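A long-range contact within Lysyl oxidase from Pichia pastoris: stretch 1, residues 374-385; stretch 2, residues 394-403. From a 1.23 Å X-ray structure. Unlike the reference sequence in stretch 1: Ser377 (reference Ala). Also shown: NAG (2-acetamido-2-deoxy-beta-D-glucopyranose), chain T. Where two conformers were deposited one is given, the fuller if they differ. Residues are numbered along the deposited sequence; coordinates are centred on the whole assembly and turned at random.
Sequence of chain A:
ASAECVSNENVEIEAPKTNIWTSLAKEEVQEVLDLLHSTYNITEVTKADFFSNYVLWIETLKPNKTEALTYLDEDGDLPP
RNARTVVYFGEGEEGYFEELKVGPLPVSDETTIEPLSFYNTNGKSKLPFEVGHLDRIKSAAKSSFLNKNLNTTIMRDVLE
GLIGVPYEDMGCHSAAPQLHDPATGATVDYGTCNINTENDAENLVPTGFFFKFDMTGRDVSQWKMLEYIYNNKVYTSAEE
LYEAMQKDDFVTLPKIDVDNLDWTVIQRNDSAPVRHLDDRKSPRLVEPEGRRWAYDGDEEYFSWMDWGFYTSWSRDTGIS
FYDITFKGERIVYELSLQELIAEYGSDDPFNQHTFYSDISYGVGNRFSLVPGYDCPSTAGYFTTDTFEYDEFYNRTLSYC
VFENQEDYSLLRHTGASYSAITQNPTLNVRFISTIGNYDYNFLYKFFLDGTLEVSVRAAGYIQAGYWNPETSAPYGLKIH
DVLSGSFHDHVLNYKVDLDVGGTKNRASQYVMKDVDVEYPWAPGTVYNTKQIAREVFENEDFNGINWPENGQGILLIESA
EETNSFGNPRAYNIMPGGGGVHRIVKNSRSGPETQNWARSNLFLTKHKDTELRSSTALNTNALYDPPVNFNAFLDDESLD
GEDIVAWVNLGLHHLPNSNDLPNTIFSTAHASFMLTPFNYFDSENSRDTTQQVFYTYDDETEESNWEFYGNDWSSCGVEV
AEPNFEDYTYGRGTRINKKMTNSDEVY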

# COMPACT_ATOMS: atom_id res chain seq x y z
N ASP A 374 -20.30 5.02 1.76
CA ASP A 374 -19.26 5.44 0.83
C ASP A 374 -18.23 6.36 1.48
O ASP A 374 -17.06 6.35 1.06
CB ASP A 374 -19.84 6.14 -0.40
CG ASP A 374 -20.45 5.19 -1.41
OD1 ASP A 374 -20.10 3.99 -1.46
OD2 ASP A 374 -21.32 5.63 -2.20
N CYS A 375 -18.66 7.16 2.43
CA CYS A 375 -17.82 8.02 3.25
C CYS A 375 -18.26 7.86 4.68
O CYS A 375 -19.46 7.57 4.95
CB CYS A 375 -17.97 9.50 2.84
SG CYS A 375 -17.58 9.83 1.10
N PRO A 376 -17.38 8.08 5.65
CA PRO A 376 -17.83 8.08 7.05
C PRO A 376 -18.90 9.12 7.33
O PRO A 376 -19.08 10.13 6.63
CB PRO A 376 -16.53 8.38 7.83
CG PRO A 376 -15.42 8.04 6.89
CD PRO A 376 -15.94 8.35 5.54
N SER A 377 -19.64 8.85 8.39
CA SER A 377 -20.76 9.69 8.80
C SER A 377 -20.34 11.13 9.19
O SER A 377 -21.15 12.05 9.13
CB SER A 377 -21.51 9.01 9.96
OG SER A 377 -22.07 7.77 9.53
N THR A 378 -19.05 11.33 9.47
CA THR A 378 -18.51 12.65 9.81
C THR A 378 -18.15 13.46 8.56
O THR A 378 -17.67 14.60 8.67
CB THR A 378 -17.23 12.51 10.61
OG1 THR A 378 -16.35 11.64 9.88
CG2 THR A 378 -17.46 11.87 11.96
N ALA A 379 -18.35 12.91 7.38
CA ALA A 379 -17.98 13.61 6.14
C ALA A 379 -18.89 14.80 5.89
O ALA A 379 -20.05 14.79 6.26
CB ALA A 379 -18.08 12.69 4.94
N GLY A 380 -18.35 15.81 5.23
CA GLY A 380 -19.14 16.85 4.60
C GLY A 380 -19.21 16.59 3.10
O GLY A 380 -18.28 16.10 2.49
N TYR A 381 -20.35 16.97 2.51
CA TYR A 381 -20.63 16.70 1.11
C TYR A 381 -20.79 17.97 0.30
O TYR A 381 -21.31 19.00 0.81
CB TYR A 381 -21.93 15.89 0.99
CG TYR A 381 -21.77 14.49 1.45
CD1 TYR A 381 -22.07 14.13 2.73
CD2 TYR A 381 -21.24 13.52 0.61
CE1 TYR A 381 -21.89 12.86 3.19
CE2 TYR A 381 -21.06 12.24 1.03
CZ TYR A 381 -21.37 11.91 2.33
OH TYR A 381 -21.17 10.62 2.77
N PHE A 382 -20.39 17.88 -0.97
CA PHE A 382 -20.35 19.03 -1.88
C PHE A 382 -21.04 18.75 -3.19
O PHE A 382 -20.99 17.64 -3.70
CB PHE A 382 -18.87 19.48 -2.08
CG PHE A 382 -18.31 20.01 -0.79
CD1 PHE A 382 -17.76 19.14 0.14
CD2 PHE A 382 -18.52 21.33 -0.42
CE1 PHE A 382 -17.38 19.60 1.40
CE2 PHE A 382 -18.14 21.80 0.83
CZ PHE A 382 -17.55 20.94 1.73
N THR A 383 -21.71 19.79 -3.69
CA THR A 383 -22.48 19.75 -4.92
C THR A 383 -21.62 20.30 -6.05
O THR A 383 -20.96 21.34 -5.90
CB THR A 383 -23.73 20.63 -4.73
OG1 THR A 383 -24.54 20.10 -3.68
CG2 THR A 383 -24.58 20.63 -5.98
N THR A 384 -21.67 19.61 -7.19
CA THR A 384 -21.02 20.04 -8.41
C THR A 384 -22.01 20.00 -9.56
O THR A 384 -23.13 19.57 -9.38
CB THR A 384 -19.80 19.15 -8.74
OG1 THR A 384 -20.25 17.80 -8.93
CG2 THR A 384 -18.81 19.15 -7.59
N ASP A 385 -21.57 20.39 -10.75
CA ASP A 385 -22.49 20.44 -11.89
C ASP A 385 -21.78 20.17 -13.18
O ASP A 385 -20.54 20.26 -13.26
CB ASP A 385 -23.23 21.78 -11.92
CG ASP A 385 -22.31 22.94 -11.73
OD1 ASP A 385 -21.43 23.18 -12.62
OD2 ASP A 385 -22.39 23.66 -10.71
N ASN A 394 -27.24 19.26 -11.72
CA ASN A 394 -26.76 19.57 -10.40
C ASN A 394 -26.63 18.25 -9.65
O ASN A 394 -27.61 17.53 -9.49
CB ASN A 394 -27.80 20.46 -9.72
CG ASN A 394 -27.21 21.50 -8.82
OD1 ASN A 394 -26.05 21.88 -8.93
ND2 ASN A 394 -28.06 22.04 -7.96
N ARG A 395 -25.45 17.97 -9.13
CA ARG A 395 -25.19 16.71 -8.45
C ARG A 395 -24.83 16.93 -7.01
O ARG A 395 -23.73 17.35 -6.69
CB ARG A 395 -24.05 15.97 -9.15
CG ARG A 395 -24.45 15.23 -10.34
CD ARG A 395 -23.38 14.30 -10.92
NE ARG A 395 -23.84 13.88 -12.23
CZ ARG A 395 -23.83 14.66 -13.29
NH1 ARG A 395 -23.23 15.84 -13.26
NH2 ARG A 395 -24.33 14.21 -14.44
N THR A 396 -25.78 16.68 -6.13
CA THR A 396 -25.51 16.77 -4.70
C THR A 396 -24.75 15.50 -4.31
O THR A 396 -24.71 14.49 -5.03
CB THR A 396 -26.79 16.90 -3.89
OG1 THR A 396 -27.57 15.72 -4.07
CG2 THR A 396 -27.63 18.08 -4.43
N LEU A 397 -24.11 15.60 -3.17
CA LEU A 397 -23.32 14.49 -2.62
C LEU A 397 -22.31 13.97 -3.66
O LEU A 397 -22.03 12.78 -3.77
CB LEU A 397 -24.23 13.39 -2.08
CG LEU A 397 -24.92 13.64 -0.70
CD1 LEU A 397 -25.51 15.00 -0.42
CD2 LEU A 397 -25.89 12.52 -0.50
N SER A 398 -21.71 14.90 -4.41
CA SER A 398 -20.81 14.58 -5.50
C SER A 398 -19.39 14.19 -5.04
O SER A 398 -18.79 13.28 -5.60
CB SER A 398 -20.72 15.78 -6.45
OG SER A 398 -19.83 15.54 -7.51
N TYR A 399 -18.89 14.89 -4.04
CA TYR A 399 -17.67 14.50 -3.38
C TYR A 399 -17.79 14.75 -1.91
O TYR A 399 -18.65 15.50 -1.47
CB TYR A 399 -16.43 15.15 -4.00
CG TYR A 399 -16.28 16.65 -3.84
CD1 TYR A 399 -15.58 17.19 -2.78
CD2 TYR A 399 -16.80 17.52 -4.77
CE1 TYR A 399 -15.37 18.55 -2.67
CE2 TYR A 399 -16.60 18.90 -4.67
CZ TYR A 399 -15.89 19.41 -3.61
OH TYR A 399 -15.68 20.77 -3.49
N CYS A 400 -16.98 14.06 -1.12
CA CYS A 400 -17.01 14.22 0.33
C CYS A 400 -15.63 14.53 0.85
O CYS A 400 -14.60 14.18 0.23
CB CYS A 400 -17.57 12.97 1.05
SG CYS A 400 -16.41 11.56 1.01
N VAL A 401 -15.62 15.17 2.02
CA VAL A 401 -14.43 15.54 2.73
C VAL A 401 -14.55 15.07 4.16
O VAL A 401 -15.56 15.32 4.81
CB VAL A 401 -14.26 17.07 2.69
CG1 VAL A 401 -12.99 17.50 3.45
CG2 VAL A 401 -14.26 17.58 1.21
N PHE A 402 -13.55 14.36 4.67
CA PHE A 402 -13.58 13.86 6.02
C PHE A 402 -12.19 13.73 6.61
O PHE A 402 -11.20 13.55 5.90
CB PHE A 402 -14.33 12.51 6.16
CG PHE A 402 -13.70 11.36 5.40
CD1 PHE A 402 -14.00 11.15 4.07
CD2 PHE A 402 -12.85 10.47 6.06
CE1 PHE A 402 -13.45 10.07 3.37
CE2 PHE A 402 -12.30 9.39 5.36
CZ PHE A 402 -12.61 9.19 4.03
N GLU A 403 -12.13 13.84 7.94
CA GLU A 403 -10.91 13.60 8.67
C GLU A 403 -10.92 12.17 9.21
O GLU A 403 -11.81 11.75 9.92
CB GLU A 403 -10.73 14.59 9.81
CG GLU A 403 -9.32 14.51 10.40
CD GLU A 403 -9.06 15.53 11.50
OE1 GLU A 403 -9.98 15.81 12.32
OE2 GLU A 403 -7.91 16.02 11.56
C1 NAG T . -27.50 22.86 -6.92
C2 NAG T . -28.46 24.07 -7.04
C3 NAG T . -28.23 25.08 -5.92
C4 NAG T . -28.34 24.37 -4.58
C5 NAG T . -27.44 23.12 -4.56
C6 NAG T . -27.62 22.34 -3.25
C7 NAG T . -29.40 24.83 -9.15
C8 NAG T . -29.39 26.01 -10.07
N2 NAG T . -28.35 24.73 -8.33
O3 NAG T . -29.17 26.13 -5.97
O4 NAG T . -28.02 25.29 -3.54
O5 NAG T . -27.77 22.29 -5.65
O6 NAG T . -28.90 21.74 -3.25
O7 NAG T . -30.34 24.03 -9.17
O HOH W 1 -14.81 15.19 8.86
O HOH W 2 -14.07 12.35 11.28
O HOH W 3 -23.97 18.12 -1.77
O HOH W 4 -21.59 17.12 -11.33
O HOH W 5 -23.84 23.21 -8.66

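Strand 380-385 runs antiparallel to stretch 2, its axis crossing that of strand 398-403 at 153° with a closest approach of 4.7 Å. Gly380 and Val401 exchange two backbone hydrogen bonds, Gly380 N to Val401 O and Val401 N to Gly380 O, both 2.9 Å. Phe382 N then donates to Tyr399 O at 3.0 Å. The register slips by two at a beta bulge, where the chain turns a corner at Thr396 and Leu397: Phe382 O accepts from Ser398 N at 2.9 Å and, weakly, from Tyr399 N at 3.5 Å. Beyond it, regular pairing resumes, with Thr384 N to Arg395 O at 3.1 Å and Arg395 N to Thr384 O at 2.8 Å.

Ahead of the strand, a type I turn from Pro376 to Ala379 is closed by Ala379 N to Pro376 O, 3.0 Å. Here the disulfide Cys375 SG-Cys400 SG, 2.1 Å with chi3 of -83°, ties the loop covalently to the strand. Pro376 sits over the face of Phe402 with its CD-CG edge down, CD 3.5 Å from the ring centroid and almost on the normal, a CH-pi contact.

Side chains of Phe382, Tyr399 and Val401 share one face of the sheet. The Phe382 and Tyr399 rings are near parallel but slid apart, so Phe382 CB, rather than its ring, covers the Tyr399 face, 3.5 Å from the centroid; Phe382 CE1 meets Val401 CG2 at 3.7 Å. Tyr381, on the other face with Cys400, brings CE2 to 3.6 Å from Cys400 CB, and its ring also receives Leu397 CG.

Polar links complete the contact. Thr384 OG1 and Ser398 OG hydrogen-bond at 2.7 Å, and one water joins Thr383 OG1 to Leu397 N beside the bulge. Another donates to both Asp385 OD2 and Asn394 OD1, while Asn394 ND2 is bonded covalently to C1 of the N-linked NAG, 1.4 Å away.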